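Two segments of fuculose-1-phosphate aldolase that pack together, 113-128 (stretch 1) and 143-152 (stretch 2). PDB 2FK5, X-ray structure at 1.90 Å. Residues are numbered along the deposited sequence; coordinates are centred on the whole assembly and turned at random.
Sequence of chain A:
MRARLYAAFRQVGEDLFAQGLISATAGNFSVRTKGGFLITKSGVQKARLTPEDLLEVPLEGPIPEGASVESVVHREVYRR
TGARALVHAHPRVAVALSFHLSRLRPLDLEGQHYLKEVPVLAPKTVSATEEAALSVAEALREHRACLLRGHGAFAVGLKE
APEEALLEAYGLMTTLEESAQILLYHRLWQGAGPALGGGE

Stretch 1 113-128: HYLKEVPVLAPKTVSA
Stretch 2 (143-152) HRACLLRGHG

What joins the two backbones? Strands 118-121 and 145-148 run parallel, their N-to-C directions 28° apart, with Val120 beside Leu147 (CA to CA 4.6 Å) and Leu121 beside Leu148 (CA to CA 4.9 Å). Extended phi/psi values, -106/121 at Val120 and -112/138 at Leu147, let amides and carbonyls alternate across the gap. Leu147 N donates to Pro119 O (2.9 Å), Leu121 N to Leu147 O (2.7 Å) and Arg149 N to Leu121 O (2.8 Å), all nearly linear. Leu147 is thus satisfied at both ends by stretch 1; Pro119, lacking an amide proton, contributes its carbonyl.

How are the polar groups before the strands satisfied? Here water replaces direct pairing. Lys116 leaves the helix with positive phi (71/-75), and Leu115 O accepts from water 1 (2.9 Å) and water 2 (3.2 Å). Water 2 accepts from Arg144 N (3.0 Å); water 1 accepts weakly from Ala145 N (3.1 Å).

Which side chains fill the sheet's faces? On one, Val120 (chi1 t) sets CG2 4.0 Å from CD1 of Leu147 (m, t). On the other, Leu121 (m, t) places CB 3.9 Å from Leu148 CD2, and Val126 (chi1 m) brings CG1 to 3.6 Å from that same Leu148 CD2. These are apolar van der Waals contacts.

What do the two histidines do? His143 (chi1 m, chi2 87°) offers a ring face to Pro119, whose CD lies 3.8 Å from the ring centroid in a CH-pi contact; its ND1 is bonded elsewhere in the structure. The CA-to-CB bond of His151 (chi1 t, chi2 40°) points toward stretch 1, its CB 3.6 Å from Val126 CG2. Its NE2 bonds elsewhere, while its N donates to Leu148 O (2.8 Å), closing a turn through Gly150 (phi/psi 72/2).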

# COMPACT_ATOMS: atom_id res chain seq x y z
N HIS A 113 -27.60 -3.22 -11.63
CA HIS A 113 -27.26 -4.19 -12.66
C HIS A 113 -26.67 -5.50 -12.15
O HIS A 113 -27.11 -6.57 -12.55
CB HIS A 113 -26.29 -3.56 -13.67
CG HIS A 113 -25.86 -4.50 -14.75
ND1 HIS A 113 -24.73 -5.28 -14.66
CD2 HIS A 113 -26.44 -4.82 -15.93
CE1 HIS A 113 -24.63 -6.04 -15.73
NE2 HIS A 113 -25.65 -5.78 -16.52
N TYR A 114 -25.68 -5.41 -11.26
CA TYR A 114 -25.02 -6.60 -10.73
C TYR A 114 -25.72 -7.28 -9.56
O TYR A 114 -25.68 -8.51 -9.45
CB TYR A 114 -23.59 -6.26 -10.30
CG TYR A 114 -22.63 -6.02 -11.43
CD1 TYR A 114 -22.42 -6.99 -12.42
CD2 TYR A 114 -21.91 -4.83 -11.52
CE1 TYR A 114 -21.52 -6.77 -13.46
CE2 TYR A 114 -21.01 -4.60 -12.56
CZ TYR A 114 -20.82 -5.57 -13.52
OH TYR A 114 -19.93 -5.35 -14.55
N LEU A 115 -26.35 -6.50 -8.70
CA LEU A 115 -27.01 -7.07 -7.52
C LEU A 115 -28.51 -7.18 -7.65
O LEU A 115 -29.10 -8.17 -7.19
CB LEU A 115 -26.67 -6.23 -6.29
CG LEU A 115 -25.17 -6.11 -6.01
CD1 LEU A 115 -24.90 -5.10 -4.92
CD2 LEU A 115 -24.63 -7.47 -5.61
N LYS A 116 -29.12 -6.17 -8.27
CA LYS A 116 -30.57 -6.13 -8.45
C LYS A 116 -31.24 -5.87 -7.10
O LYS A 116 -31.71 -4.77 -6.82
CB LYS A 116 -31.06 -7.45 -9.05
CG LYS A 116 -30.55 -7.70 -10.46
CD LYS A 116 -30.97 -9.06 -10.99
CE LYS A 116 -30.38 -9.31 -12.37
NZ LYS A 116 -30.74 -10.65 -12.93
N GLU A 117 -31.27 -6.89 -6.26
CA GLU A 117 -31.86 -6.77 -4.94
C GLU A 117 -31.09 -7.70 -4.01
O GLU A 117 -30.79 -8.83 -4.37
CB GLU A 117 -33.33 -7.18 -4.99
CG GLU A 117 -34.09 -6.92 -3.71
CD GLU A 117 -35.54 -7.36 -3.81
OE1 GLU A 117 -35.81 -8.57 -3.70
OE2 GLU A 117 -36.41 -6.48 -4.02
N VAL A 118 -30.74 -7.22 -2.82
CA VAL A 118 -30.00 -8.04 -1.87
C VAL A 118 -30.87 -8.37 -0.67
O VAL A 118 -31.13 -7.51 0.17
CB VAL A 118 -28.73 -7.32 -1.37
CG1 VAL A 118 -27.95 -8.24 -0.40
CG2 VAL A 118 -27.86 -6.94 -2.55
N PRO A 119 -31.34 -9.62 -0.57
CA PRO A 119 -32.17 -9.96 0.58
C PRO A 119 -31.40 -9.97 1.89
O PRO A 119 -30.21 -10.31 1.93
CB PRO A 119 -32.70 -11.34 0.23
CG PRO A 119 -31.57 -11.94 -0.56
CD PRO A 119 -31.17 -10.79 -1.46
N VAL A 120 -32.07 -9.59 2.97
CA VAL A 120 -31.47 -9.61 4.29
C VAL A 120 -32.08 -10.80 5.02
O VAL A 120 -33.29 -10.88 5.17
CB VAL A 120 -31.78 -8.32 5.07
CG1 VAL A 120 -31.24 -8.43 6.49
CG2 VAL A 120 -31.19 -7.11 4.36
N LEU A 121 -31.23 -11.74 5.45
CA LEU A 121 -31.68 -12.93 6.18
C LEU A 121 -31.46 -12.68 7.66
O LEU A 121 -30.43 -12.13 8.05
CB LEU A 121 -30.88 -14.15 5.74
CG LEU A 121 -30.79 -14.42 4.24
CD1 LEU A 121 -29.84 -15.59 4.00
CD2 LEU A 121 -32.16 -14.72 3.68
N ALA A 122 -32.41 -13.10 8.50
CA ALA A 122 -32.26 -12.90 9.94
C ALA A 122 -32.51 -14.18 10.73
O ALA A 122 -33.43 -14.24 11.54
CB ALA A 122 -33.20 -11.81 10.40
N PRO A 123 -31.71 -15.23 10.50
CA PRO A 123 -31.88 -16.50 11.21
C PRO A 123 -31.42 -16.40 12.66
O PRO A 123 -30.71 -15.47 13.04
CD PRO A 123 -30.76 -15.39 9.38
N LYS A 124 -31.84 -17.37 13.48
CA LYS A 124 -31.46 -17.40 14.88
C LYS A 124 -29.94 -17.27 15.00
O LYS A 124 -29.43 -16.50 15.81
CB LYS A 124 -31.91 -18.72 15.52
CG LYS A 124 -31.52 -18.86 16.98
CD LYS A 124 -32.00 -20.17 17.56
CE LYS A 124 -31.67 -20.25 19.04
NZ LYS A 124 -32.11 -21.54 19.65
N THR A 125 -29.23 -18.04 14.17
CA THR A 125 -27.78 -18.01 14.14
C THR A 125 -27.35 -17.65 12.72
O THR A 125 -28.06 -17.94 11.76
CB THR A 125 -27.17 -19.37 14.53
OG1 THR A 125 -27.71 -20.39 13.69
CG2 THR A 125 -27.46 -19.68 15.99
N VAL A 126 -26.18 -17.02 12.59
CA VAL A 126 -25.69 -16.61 11.29
C VAL A 126 -24.25 -17.01 10.99
O VAL A 126 -23.73 -16.72 9.91
CB VAL A 126 -25.83 -15.08 11.11
CG1 VAL A 126 -27.29 -14.71 10.94
CG2 VAL A 126 -25.26 -14.36 12.32
N SER A 127 -23.60 -17.68 11.94
CA SER A 127 -22.22 -18.10 11.73
C SER A 127 -21.96 -19.56 12.09
O SER A 127 -22.34 -20.03 13.16
CB SER A 127 -21.27 -17.20 12.54
OG SER A 127 -19.92 -17.56 12.31
N ALA A 128 -21.30 -20.26 11.17
CA ALA A 128 -20.95 -21.67 11.36
C ALA A 128 -22.15 -22.55 11.66
O ALA A 128 -22.00 -23.68 12.12
CB ALA A 128 -19.94 -21.79 12.49
N HIS A 143 -30.43 -15.30 -5.83
CA HIS A 143 -29.75 -14.00 -5.80
C HIS A 143 -28.24 -14.19 -5.83
O HIS A 143 -27.73 -15.20 -5.35
CB HIS A 143 -30.12 -13.24 -4.52
CG HIS A 143 -31.59 -13.10 -4.30
ND1 HIS A 143 -32.33 -14.06 -3.64
CD2 HIS A 143 -32.45 -12.13 -4.65
CE1 HIS A 143 -33.60 -13.68 -3.60
NE2 HIS A 143 -33.69 -12.51 -4.21
N ARG A 144 -27.54 -13.20 -6.37
CA ARG A 144 -26.08 -13.24 -6.47
C ARG A 144 -25.39 -12.88 -5.15
O ARG A 144 -24.21 -13.16 -4.95
CB ARG A 144 -25.60 -12.30 -7.58
CG ARG A 144 -26.00 -12.75 -8.99
CD ARG A 144 -25.36 -14.10 -9.31
NE ARG A 144 -23.91 -13.98 -9.34
CZ ARG A 144 -23.21 -13.59 -10.40
NH1 ARG A 144 -23.82 -13.28 -11.54
NH2 ARG A 144 -21.89 -13.47 -10.30
N ALA A 145 -26.14 -12.25 -4.25
CA ALA A 145 -25.59 -11.87 -2.95
C ALA A 145 -26.69 -11.74 -1.91
O ALA A 145 -27.85 -11.52 -2.23
CB ALA A 145 -24.84 -10.56 -3.06
N CYS A 146 -26.31 -11.89 -0.64
CA CYS A 146 -27.28 -11.74 0.42
C CYS A 146 -26.60 -11.20 1.66
O CYS A 146 -25.38 -11.29 1.81
CB CYS A 146 -27.96 -13.08 0.74
SG CYS A 146 -26.89 -14.36 1.37
N LEU A 147 -27.41 -10.62 2.54
CA LEU A 147 -26.93 -10.06 3.79
C LEU A 147 -27.45 -10.89 4.95
O LEU A 147 -28.62 -11.29 4.95
CB LEU A 147 -27.44 -8.63 3.96
CG LEU A 147 -26.64 -7.53 3.28
CD1 LEU A 147 -27.51 -6.31 3.05
CD2 LEU A 147 -25.43 -7.20 4.16
N LEU A 148 -26.59 -11.13 5.93
CA LEU A 148 -26.98 -11.86 7.13
C LEU A 148 -27.06 -10.76 8.18
O LEU A 148 -26.05 -10.18 8.56
CB LEU A 148 -25.90 -12.87 7.52
CG LEU A 148 -26.07 -14.26 6.92
CD2 LEU A 148 -27.42 -14.84 7.34
N ARG A 149 -28.27 -10.46 8.63
CA ARG A 149 -28.45 -9.38 9.59
C ARG A 149 -27.45 -9.38 10.73
O ARG A 149 -27.31 -10.37 11.45
CB ARG A 149 -29.88 -9.38 10.15
CG ARG A 149 -30.12 -8.27 11.17
CD ARG A 149 -31.61 -8.04 11.37
NE ARG A 149 -32.22 -7.52 10.15
CZ ARG A 149 -33.53 -7.54 9.91
NH1 ARG A 149 -34.36 -8.05 10.81
N GLY A 150 -26.74 -8.27 10.86
CA GLY A 150 -25.77 -8.13 11.92
C GLY A 150 -24.50 -8.94 11.81
O GLY A 150 -23.67 -8.91 12.72
N HIS A 151 -24.33 -9.69 10.73
CA HIS A 151 -23.11 -10.46 10.59
C HIS A 151 -22.27 -9.97 9.42
O HIS A 151 -21.23 -9.34 9.61
CB HIS A 151 -23.41 -11.95 10.46
CG HIS A 151 -22.19 -12.82 10.51
ND1 HIS A 151 -21.14 -12.57 11.38
CD2 HIS A 151 -21.84 -13.92 9.81
CE1 HIS A 151 -20.21 -13.49 11.21
NE2 HIS A 151 -20.61 -14.32 10.26
N GLY A 152 -22.74 -10.21 8.20
CA GLY A 152 -21.99 -9.78 7.04
C GLY A 152 -22.78 -10.08 5.79
O GLY A 152 -24.00 -10.02 5.80
O HOH W 1 -28.14 -10.08 -5.22
O HOH W 2 -29.19 -11.27 -7.88